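Local coordinates for regulatory protein PCRH (Pseudomonas aeruginosa, PDB 2XCC) that probably serves as a TPR-type class II chaperone of type III secretion, binding the translocator proteins PopB and PopD before their export, at the interface of chains A and B. Numbering follows the deposited sequence. Chains: chain A/B, Regulatory protein PCRH.

Contact 1: the interface of chains A and B. Residues chain A 55, 77, 80; chain B 72-73, 76-77, 80.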
loop_
_atom_site.group_PDB
_atom_site.type_symbol
_atom_site.label_atom_id
_atom_site.label_comp_id
_atom_site.label_asym_id
_atom_site.label_seq_id
_atom_site.Cartn_x
_atom_site.Cartn_y
_atom_site.Cartn_z
ATOM N N PHE A 55 3.882 -6.252 5.826
ATOM C CA PHE A 55 2.483 -6.241 5.393
ATOM C C PHE A 55 1.835 -7.607 5.512
ATOM O O PHE A 55 0.737 -7.703 6.026
ATOM C CB PHE A 55 2.347 -5.558 4.059
ATOM C CG PHE A 55 2.957 -4.241 4.076
ATOM C CD1 PHE A 55 2.208 -3.125 4.369
ATOM C CD2 PHE A 55 4.311 -4.095 3.889
ATOM C CE1 PHE A 55 2.830 -1.858 4.423
ATOM C CE2 PHE A 55 4.930 -2.823 3.914
ATOM C CZ PHE A 55 4.177 -1.730 4.178
ATOM N N TYR A 77 -1.276 -3.815 -0.768
ATOM C CA TYR A 77 -0.055 -3.083 -0.937
ATOM C C TYR A 77 1.105 -4.092 -0.968
ATOM O O TYR A 77 1.979 -3.996 -1.799
ATOM C CB TYR A 77 0.150 -2.031 0.164
ATOM C CG TYR A 77 1.516 -1.371 0.056
ATOM C CD1 TYR A 77 1.753 -0.408 -0.918
ATOM C CD2 TYR A 77 2.586 -1.743 0.888
ATOM C CE1 TYR A 77 2.975 0.213 -1.046
ATOM C CE2 TYR A 77 3.854 -1.115 0.744
ATOM C CZ TYR A 77 4.003 -0.131 -0.231
ATOM O OH TYR A 77 5.192 0.498 -0.461
ATOM N N LEU A 80 1.758 -5.557 -4.298
ATOM C CA LEU A 80 2.238 -4.592 -5.253
ATOM C C LEU A 80 3.741 -4.556 -5.074
ATOM O O LEU A 80 4.471 -4.249 -6.000
ATOM C CB LEU A 80 1.651 -3.258 -4.875
ATOM C CG LEU A 80 0.905 -2.305 -5.784
ATOM C CD1 LEU A 80 -0.111 -3.017 -6.628
ATOM C CD2 LEU A 80 0.231 -1.344 -4.814
ATOM N N LEU B 72 1.449 3.895 -8.385
ATOM C CA LEU B 72 0.380 3.216 -7.632
ATOM C C LEU B 72 0.901 2.742 -6.270
ATOM O O LEU B 72 0.281 2.993 -5.262
ATOM C CB LEU B 72 -0.139 2.030 -8.451
ATOM C CG LEU B 72 -1.486 1.399 -8.135
ATOM C CD1 LEU B 72 -2.590 2.423 -8.031
ATOM C CD2 LEU B 72 -1.906 0.231 -9.106
ATOM N N GLN B 73 2.064 2.092 -6.254
ATOM C CA GLN B 73 2.766 1.734 -5.000
ATOM C C GLN B 73 2.896 2.918 -4.066
ATOM O O GLN B 73 2.516 2.837 -2.900
ATOM C CB GLN B 73 4.202 1.243 -5.290
ATOM C CG GLN B 73 4.251 0.063 -6.286
ATOM C CD GLN B 73 5.679 -0.381 -6.694
ATOM O OE1 GLN B 73 6.679 0.231 -6.334
ATOM N NE2 GLN B 73 5.750 -1.440 -7.460
ATOM N N SER B 76 -0.521 4.116 -2.873
ATOM C CA SER B 76 -1.132 3.048 -2.081
ATOM C C SER B 76 -0.480 2.913 -0.722
ATOM O O SER B 76 -1.126 2.502 0.238
ATOM C CB SER B 76 -1.095 1.710 -2.819
ATOM O OG SER B 76 -1.623 1.836 -4.111
ATOM N N TYR B 77 0.801 3.248 -0.621
ATOM C CA TYR B 77 1.433 3.346 0.694
ATOM C C TYR B 77 0.865 4.583 1.376
ATOM O O TYR B 77 0.410 4.510 2.496
ATOM C CB TYR B 77 2.959 3.440 0.602
ATOM C CG TYR B 77 3.576 3.464 1.968
ATOM C CD1 TYR B 77 3.661 2.310 2.718
ATOM C CD2 TYR B 77 3.972 4.653 2.546
ATOM C CE1 TYR B 77 4.178 2.334 4.000
ATOM C CE2 TYR B 77 4.521 4.690 3.819
ATOM C CZ TYR B 77 4.602 3.542 4.549
ATOM O OH TYR B 77 5.107 3.595 5.829
ATOM N N LEU B 80 -2.445 3.833 2.803
ATOM C CA LEU B 80 -2.408 2.780 3.804
ATOM C C LEU B 80 -2.054 3.352 5.165
ATOM O O LEU B 80 -2.383 2.792 6.186
ATOM C CB LEU B 80 -1.363 1.751 3.399
ATOM C CG LEU B 80 -1.275 0.501 4.247
ATOM C CD1 LEU B 80 -2.557 -0.322 4.222
ATOM C CD2 LEU B 80 -0.130 -0.288 3.720
#
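A:Tyr77 and A:Leu80 face B:Tyr77 and B:Gln73 from helices 68-81 of the two chains, which run past each other in roughly opposite directions, with the CA atoms of A:Tyr77 and B:Tyr77 6.8 Å apart. The ring of A:Tyr77 forms the middle of the patch. Its CG stands anti to the backbone N (chi1 174°), which sends the ring out from helix 68-81 of chain A, one face against helix 68-81 of chain B. B:Tyr77 CB and B:Leu80 CD2 both sit on the same side of that ring's plane. The methylene carbon B:Tyr77 CB packs on the ring atom A:Tyr77 CE1 at 3.6 Å, and the methyl B:Leu80 CD2 rests nearer the root of the side chain, by A:Tyr77 CB at 4.0 Å. The two tyrosine rings are steeply inclined to each other and do not stack; B:Tyr77 brings the CD1 edge of its ring toward CZ and CE2 of A:Tyr77. A:Tyr77 CE1 also lies close to the backbone carbonyl oxygen of B:Gln73.

Within chain A, A:Phe55 turns a face to the CD2 rim of A:Tyr77, 3.5 Å above the phenyl plane, so the two rings meet edge to face. The far end of A:Phe55 reaches across to chain B, where CE1 touches the methyl B:Leu80 CD2 at 3.4 Å and CZ comes near B:Tyr77 CE1.

At the other end of the patch A:Leu80 has 68 Å² hidden by chain B. Its CD2 methyl lies against CB and OG of B:Ser76, while its CG meets the aliphatic CG of the extended B:Gln73 chain. B:Ser76 OG is anti to its carbonyl carbon (chi1 -52°), which swings the hydroxyl back to its own helix; there it donates a 2.5 Å hydrogen bond to B:Leu72 O, approaching from above the carbonyl plane.

Contact 2: the interface of chains A and B. Residues chain A 42, 45-46, 55; chain B 77, 80-81.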
loop_
_atom_site.group_PDB
_atom_site.type_symbol
_atom_site.label_atom_id
_atom_site.label_comp_id
_atom_site.label_asym_id
_atom_site.label_seq_id
_atom_site.Cartn_x
_atom_site.Cartn_y
_atom_site.Cartn_z
ATOM N N GLN A 42 2.739 -2.357 12.333
ATOM C CA GLN A 42 2.445 -0.993 11.913
ATOM C C GLN A 42 3.752 -0.182 11.991
ATOM O O GLN A 42 4.204 0.436 10.995
ATOM C CB GLN A 42 1.334 -0.391 12.792
ATOM C CG GLN A 42 1.009 1.082 12.496
ATOM C CD GLN A 42 0.251 1.271 11.190
ATOM O OE1 GLN A 42 -0.954 1.037 11.123
ATOM N NE2 GLN A 42 0.949 1.716 10.154
ATOM N N CYS A 45 6.184 -1.310 9.403
ATOM C CA CYS A 45 5.737 -0.796 8.064
ATOM C C CYS A 45 5.955 0.688 7.900
ATOM O O CYS A 45 5.972 1.208 6.768
ATOM C CB CYS A 45 4.243 -1.073 7.796
ATOM S SG CYS A 45 3.694 -2.832 7.763
ATOM N N MET A 46 6.036 1.395 9.028
ATOM C CA MET A 46 6.492 2.806 9.068
ATOM C C MET A 46 8.001 2.908 8.764
ATOM O O MET A 46 8.430 3.779 8.029
ATOM C CB MET A 46 6.205 3.447 10.434
ATOM C CG MET A 46 4.749 3.960 10.688
ATOM S SD MET A 46 3.893 4.634 9.202
ATOM C CE MET A 46 4.905 6.012 8.634
ATOM N N PHE A 55 3.882 -6.252 5.826
ATOM C CA PHE A 55 2.483 -6.241 5.393
ATOM C C PHE A 55 1.835 -7.607 5.512
ATOM O O PHE A 55 0.737 -7.703 6.026
ATOM C CB PHE A 55 2.347 -5.558 4.059
ATOM C CG PHE A 55 2.957 -4.241 4.076
ATOM C CD1 PHE A 55 2.208 -3.125 4.369
ATOM C CD2 PHE A 55 4.311 -4.095 3.889
ATOM C CE1 PHE A 55 2.830 -1.858 4.423
ATOM C CE2 PHE A 55 4.930 -2.823 3.914
ATOM C CZ PHE A 55 4.177 -1.730 4.178
ATOM N N TYR B 77 0.801 3.248 -0.621
ATOM C CA TYR B 77 1.433 3.346 0.694
ATOM C C TYR B 77 0.865 4.583 1.376
ATOM O O TYR B 77 0.410 4.510 2.496
ATOM C CB TYR B 77 2.959 3.440 0.602
ATOM C CG TYR B 77 3.576 3.464 1.968
ATOM C CD1 TYR B 77 3.661 2.310 2.718
ATOM C CD2 TYR B 77 3.972 4.653 2.546
ATOM C CE1 TYR B 77 4.178 2.334 4.000
ATOM C CE2 TYR B 77 4.521 4.690 3.819
ATOM C CZ TYR B 77 4.602 3.542 4.549
ATOM O OH TYR B 77 5.107 3.595 5.829
ATOM N N LEU B 80 -2.445 3.833 2.803
ATOM C CA LEU B 80 -2.408 2.780 3.804
ATOM C C LEU B 80 -2.054 3.352 5.165
ATOM O O LEU B 80 -2.383 2.792 6.186
ATOM C CB LEU B 80 -1.363 1.751 3.399
ATOM C CG LEU B 80 -1.275 0.501 4.247
ATOM C CD1 LEU B 80 -2.557 -0.322 4.222
ATOM C CD2 LEU B 80 -0.130 -0.288 3.720
ATOM N N MET B 81 -1.386 4.494 5.171
ATOM C CA MET B 81 -0.851 5.042 6.401
ATOM C C MET B 81 -1.615 6.269 6.748
ATOM O O MET B 81 -1.605 6.701 7.893
ATOM C CB MET B 81 0.636 5.375 6.212
ATOM C CG MET B 81 1.435 4.146 5.805
ATOM S SD MET B 81 1.396 2.984 7.193
ATOM C CE MET B 81 1.489 1.383 6.429
#
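B:Tyr77 and B:Met81, one turn apart on helix 68-81, reach over to A:Cys45 and A:Met46 near the C-terminal end of helix 34-47. The firm point is polar: the phenol B:Tyr77 OH donates a 2.7 Å hydrogen bond to the backbone oxygen A:Cys45 O. The C=O...donor angle is 133°, and the hydroxyl is tilted 25° from the carbonyl plane. Because the acceptor lies close to the end of its helix, it may be less committed to the helix's own bonding than a carbonyl in mid-helix.

Two methionines pack beside this bond. A:Met46, bent at chi2 and chi3, lies across the phenol end, nearly perpendicular to it, and brings both SD and CE near B:Tyr77 OH. Its SD also meets B:Met81 SD at 3.6 Å, the two thioether chains running antiparallel alongside each other. B:Met81 is itself folded twice and lays CG over the rim of one face of B:Tyr77, 3.5 Å above the plane, a contact that may limit the ring's movement. With 52 Å² hidden by chain A, B:Met81 belongs to the packed part: its methyl CE is held among A:Cys45, A:Phe55 and A:Gln42, 3.9 Å from A:Cys45 CB and 4.0 Å from A:Phe55 CE1.

The looser side is at A:Gln42, where 18 Å² is hidden. At this margin A:Gln42 bends its chain to bring amide nitrogen NE2 to 3.3 Å from B:Met81 SD, a contact not counted as a hydrogen bond. Behind this layer, within chain A, A:Cys45 SG sits over the centre of one A:Phe55 face, 3.5 Å above the ring plane.

Contacts 1 and 2 are neighbouring pieces of one interface, the centres of their C-alpha atoms about 8 Å apart, and they share A:Phe55, B:Tyr77 and B:Leu80. In contact 1 helix 68-81 of chain B meets its counterpart in chain A; in contact 2 the C-terminal part of the same chain B helix packs against helix 34-47 of chain A, with A:Phe55 of helix 52-64 spanning both. The two copies of Tyr77 have different surroundings, in keeping with an interface that is not an exact two-fold. The structure alone does not show whether this pairing occurs in the cell or reflects crystal packing.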